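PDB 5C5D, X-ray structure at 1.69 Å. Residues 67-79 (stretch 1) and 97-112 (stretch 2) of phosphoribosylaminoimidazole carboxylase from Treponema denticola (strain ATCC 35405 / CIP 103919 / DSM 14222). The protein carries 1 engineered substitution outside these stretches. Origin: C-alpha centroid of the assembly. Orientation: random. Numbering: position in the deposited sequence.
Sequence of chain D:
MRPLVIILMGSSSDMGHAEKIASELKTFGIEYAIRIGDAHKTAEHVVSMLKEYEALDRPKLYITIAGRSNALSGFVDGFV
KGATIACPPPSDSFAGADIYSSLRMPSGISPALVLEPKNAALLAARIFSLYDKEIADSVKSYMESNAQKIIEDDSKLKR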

# COMPACT_ATOMS: atom_id res chain seq x y z
N GLY D 67 1.28 -17.75 11.19
CA GLY D 67 1.94 -16.63 10.55
C GLY D 67 2.03 -16.79 9.05
O GLY D 67 1.56 -17.77 8.47
N ARG D 68 2.65 -15.79 8.42
CA ARG D 68 2.78 -15.77 6.98
C ARG D 68 1.42 -15.94 6.37
O ARG D 68 0.47 -15.36 6.88
N SER D 69 1.30 -16.68 5.28
CA SER D 69 -0.01 -16.92 4.71
C SER D 69 -0.79 -17.90 5.58
O SER D 69 -0.42 -19.07 5.71
N ASN D 70 -1.84 -17.39 6.20
CA ASN D 70 -2.61 -18.18 7.15
C ASN D 70 -3.61 -19.10 6.46
O ASN D 70 -4.69 -18.65 6.05
N ALA D 71 -3.24 -20.36 6.33
CA ALA D 71 -4.15 -21.39 5.83
C ALA D 71 -4.80 -22.16 6.97
O ALA D 71 -5.81 -22.82 6.77
N LEU D 72 -4.24 -22.08 8.17
CA LEU D 72 -4.77 -22.87 9.30
C LEU D 72 -6.17 -22.46 9.71
O LEU D 72 -7.01 -23.32 9.97
N SER D 73 -6.43 -21.17 9.77
CA SER D 73 -7.71 -20.73 10.31
C SER D 73 -8.86 -21.24 9.42
O SER D 73 -9.84 -21.77 9.94
N GLY D 74 -8.75 -21.12 8.10
CA GLY D 74 -9.78 -21.64 7.22
C GLY D 74 -9.90 -23.15 7.25
O GLY D 74 -11.00 -23.68 7.12
N PHE D 75 -8.78 -23.85 7.38
CA PHE D 75 -8.78 -25.31 7.43
C PHE D 75 -9.56 -25.80 8.61
O PHE D 75 -10.43 -26.66 8.50
N VAL D 76 -9.26 -25.23 9.77
CA VAL D 76 -9.94 -25.62 10.99
C VAL D 76 -11.41 -25.19 10.92
O VAL D 76 -12.30 -25.96 11.26
N ASP D 77 -11.66 -23.95 10.50
CA ASP D 77 -13.03 -23.48 10.38
C ASP D 77 -13.89 -24.33 9.44
O ASP D 77 -15.09 -24.55 9.68
N GLY D 78 -13.30 -24.85 8.37
CA GLY D 78 -14.04 -25.71 7.46
C GLY D 78 -14.33 -27.10 8.01
O GLY D 78 -15.21 -27.79 7.52
N PHE D 79 -13.58 -27.50 9.03
CA PHE D 79 -13.71 -28.83 9.61
C PHE D 79 -14.68 -28.87 10.80
O PHE D 79 -15.53 -29.78 10.89
N ALA D 97 0.99 -7.08 5.31
CA ALA D 97 0.07 -7.60 4.31
C ALA D 97 -0.29 -9.08 4.51
O ALA D 97 -1.23 -9.57 3.88
N ASP D 98 0.41 -9.79 5.39
CA ASP D 98 -0.09 -11.14 5.79
C ASP D 98 -1.52 -11.11 6.29
O ASP D 98 -2.20 -12.13 6.27
N ILE D 99 -2.00 -9.96 6.76
CA ILE D 99 -3.34 -9.92 7.32
C ILE D 99 -4.39 -10.29 6.28
O ILE D 99 -5.43 -10.87 6.64
N TYR D 100 -4.13 -10.02 5.02
CA TYR D 100 -5.14 -10.30 3.98
C TYR D 100 -5.41 -11.80 3.85
O TYR D 100 -6.53 -12.19 3.51
N SER D 101 -4.42 -12.64 4.15
CA SER D 101 -4.65 -14.09 4.10
C SER D 101 -5.61 -14.59 5.17
O SER D 101 -6.22 -15.66 4.99
N SER D 102 -5.74 -13.87 6.28
CA SER D 102 -6.74 -14.18 7.29
C SER D 102 -8.09 -13.54 6.95
O SER D 102 -9.14 -14.12 7.29
N LEU D 103 -8.08 -12.38 6.30
CA LEU D 103 -9.34 -11.66 5.93
C LEU D 103 -10.16 -12.33 4.81
O LEU D 103 -11.39 -12.46 4.92
N ARG D 104 -9.50 -12.71 3.73
CA ARG D 104 -10.16 -13.02 2.46
C ARG D 104 -10.58 -14.47 2.30
O ARG D 104 -10.01 -15.25 1.54
N MET D 105 -11.60 -14.81 3.07
CA MET D 105 -12.15 -16.16 3.06
C MET D 105 -13.17 -16.33 1.94
O MET D 105 -13.83 -15.35 1.53
N PRO D 106 -13.33 -17.55 1.45
CA PRO D 106 -14.43 -17.85 0.52
C PRO D 106 -15.76 -17.79 1.29
O PRO D 106 -15.75 -17.76 2.52
N SER D 107 -16.88 -17.75 0.58
CA SER D 107 -18.16 -17.78 1.26
C SER D 107 -18.23 -19.16 1.89
O SER D 107 -17.81 -20.11 1.27
N GLY D 108 -18.70 -19.25 3.13
CA GLY D 108 -18.85 -20.54 3.78
C GLY D 108 -17.75 -20.91 4.74
O GLY D 108 -17.80 -21.97 5.36
N ILE D 109 -16.77 -20.02 4.88
CA ILE D 109 -15.66 -20.18 5.81
C ILE D 109 -15.64 -18.90 6.63
O ILE D 109 -15.41 -17.81 6.09
N SER D 110 -15.94 -19.01 7.92
CA SER D 110 -16.30 -17.80 8.69
C SER D 110 -15.55 -17.60 10.00
O SER D 110 -16.16 -17.30 11.01
N PRO D 111 -14.21 -17.75 10.00
CA PRO D 111 -13.52 -17.45 11.26
C PRO D 111 -13.63 -15.98 11.62
O PRO D 111 -13.59 -15.13 10.73
N ALA D 112 -13.82 -15.69 12.89
CA ALA D 112 -13.78 -14.33 13.43
C ALA D 112 -12.34 -13.83 13.48
O ALA D 112 -11.53 -14.42 14.18

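The side chain of Asn70 does two jobs at once in this contact: it caps the helix of its own stretch while tying that stretch to the other. With chi1 in the t well, its CA-to-CB bond points toward residues 97-112. OD1 accepts from Ser73 N at 3.0 Å, the classic capping bond, and ND2 spends its two hydrogens on two serines, Ser73 OG at 2.8 Å within the stretch and Ser102 OG at 2.9 Å across it. The backbone of the same residue adds a nearly linear bond, Asn70 N to Ser101 OG, at 2.8 Å. Ser101, chi1 p, has its CA-to-CB bond toward residues 67-79. Its own hydroxyl hydrogen goes to Asp98 O, 2.8 Å from Ser101 OG, while the oxygen accepts from Asn70 N. The principle is that a loop entering a helix can be fixed by small polar groups that bond both within the loop and across to the other stretch.

A second anchor lies farther along the helix. Asp77, chi1 t and also directed inward, receives Ser110 N at OD2, 2.8 Å away, while its carboxylate carbon CG packs 3.7 Å from Pro111 CD. Pro111 N has no hydrogen to offer. Water 2 also bridges the two segments, donating to Asp77 OD1 at 2.7 Å and to Ser110 O at 2.8 Å. At the opposite end of the contact, water 1 accepts from Arg68 N at 2.8 Å and donates to Asp98 OD2 at 2.7 Å, although the CA-to-CB bond of Arg68 points away from stretch 2.

Glycines on the helix, Gly74 before Asp77 and Gly78 just after it, make room for an aliphatic side chain. Ile109 (m, m) leaves its backbone sideways, yet its end reaches in: CG2 lies 3.8 Å from Gly74 CA and CD1 3.5 Å from Gly78 CA. A beta carbon on Gly78 would sit only 3.2 Å from Ile109 CD1, so bare backbone allows this close approach.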

# COMPACT_ATOMS: atom_id res chain seq x y z
CB ARG D 68 3.79 -16.82 6.53
CG ARG D 68 5.12 -16.51 7.14
CD ARG D 68 6.23 -17.38 6.59
NE ARG D 68 7.51 -16.84 7.01
CZ ARG D 68 8.69 -17.25 6.55
NH1 ARG D 68 8.75 -18.23 5.66
NH2 ARG D 68 9.79 -16.68 7.00
CB SER D 69 0.13 -17.45 3.29
OG SER D 69 -1.14 -17.69 2.71
CB ASN D 70 -3.34 -17.26 8.10
CG ASN D 70 -4.25 -18.01 9.07
OD1 ASN D 70 -4.24 -19.24 9.17
ND2 ASN D 70 -5.03 -17.24 9.82
CB ALA D 71 -3.42 -22.35 4.92
CB LEU D 72 -3.84 -22.74 10.50
CG LEU D 72 -4.19 -23.58 11.73
CD1 LEU D 72 -4.09 -25.05 11.47
CD2 LEU D 72 -3.25 -23.20 12.86
CB SER D 73 -7.76 -19.22 10.48
OG SER D 73 -6.78 -18.79 11.43
CB PHE D 75 -7.35 -25.79 7.48
CG PHE D 75 -7.21 -27.27 7.49
CD1 PHE D 75 -7.31 -27.99 6.32
CD2 PHE D 75 -6.97 -27.95 8.67
CE1 PHE D 75 -7.18 -29.37 6.32
CE2 PHE D 75 -6.83 -29.34 8.68
CZ PHE D 75 -6.93 -30.04 7.50
CB VAL D 76 -9.27 -24.98 12.21
CG1 VAL D 76 -10.10 -25.20 13.49
CG2 VAL D 76 -7.85 -25.53 12.39
CB ASP D 77 -13.05 -22.03 9.90
CG ASP D 77 -14.37 -21.41 10.12
OD1 ASP D 77 -14.61 -20.92 11.25
OD2 ASP D 77 -15.16 -21.43 9.16
CB PHE D 79 -12.34 -29.33 10.06
CG PHE D 79 -12.37 -30.78 10.48
CD1 PHE D 79 -12.16 -31.78 9.54
CD2 PHE D 79 -12.67 -31.13 11.78
CE1 PHE D 79 -12.23 -33.11 9.91
CE2 PHE D 79 -12.75 -32.47 12.15
CZ PHE D 79 -12.53 -33.45 11.20
CB ALA D 97 0.61 -7.42 2.92
CB ASP D 98 0.80 -11.75 6.88
CG ASP D 98 2.17 -12.18 6.36
OD1 ASP D 98 2.28 -12.67 5.20
OD2 ASP D 98 3.18 -12.05 7.14
CB ILE D 99 -3.63 -8.53 7.93
CG1 ILE D 99 -4.91 -8.56 8.77
CG2 ILE D 99 -3.70 -7.47 6.89
CD1 ILE D 99 -4.89 -9.58 9.88
CB TYR D 100 -4.76 -9.70 2.64
CG TYR D 100 -4.87 -8.21 2.74
CD1 TYR D 100 -6.12 -7.61 2.78
CD2 TYR D 100 -3.74 -7.44 2.90
CE1 TYR D 100 -6.24 -6.28 2.92
CE2 TYR D 100 -3.87 -6.07 3.04
CZ TYR D 100 -5.14 -5.53 3.05
OH TYR D 100 -5.30 -4.15 3.19
CB SER D 101 -3.30 -14.86 4.22
OG SER D 101 -2.72 -14.79 5.52
CB SER D 102 -6.30 -13.73 8.68
OG SER D 102 -5.15 -14.41 9.14
CB LEU D 103 -9.06 -10.20 5.50
CG LEU D 103 -8.72 -9.12 6.56
CD1 LEU D 103 -8.13 -7.89 5.90
CD2 LEU D 103 -9.98 -8.74 7.32
CB ARG D 104 -9.24 -12.61 1.32
CG ARG D 104 -9.11 -11.08 1.25
CD ARG D 104 -10.26 -10.52 0.44
NE ARG D 104 -10.08 -10.84 -0.99
CZ ARG D 104 -11.02 -10.78 -1.93
NH1 ARG D 104 -12.28 -10.49 -1.63
NH2 ARG D 104 -10.71 -11.02 -3.19
CB MET D 105 -12.78 -16.45 4.42
CG MET D 105 -11.81 -16.49 5.58
SD MET D 105 -10.61 -17.82 5.48
CE MET D 105 -9.13 -17.02 4.80
CB PRO D 106 -14.12 -19.25 0.03
CG PRO D 106 -13.39 -19.89 1.13
CD PRO D 106 -12.56 -18.76 1.77
CB SER D 107 -19.33 -17.55 0.31
OG SER D 107 -19.31 -18.56 -0.70
CB ILE D 109 -14.32 -20.42 5.06
CG1 ILE D 109 -14.37 -21.78 4.35
CG2 ILE D 109 -13.13 -20.36 5.98
CD1 ILE D 109 -14.46 -23.00 5.29
CB SER D 110 -17.81 -17.83 8.97
OG SER D 110 -18.13 -18.94 9.79
CB PRO D 111 -12.07 -17.84 10.95
CG PRO D 111 -11.97 -17.72 9.48
CD PRO D 111 -13.26 -18.12 8.94
CB ALA D 112 -14.35 -14.33 14.82
O HOH W 1 3.25 -13.33 9.53
O HOH W 2 -16.54 -19.56 12.60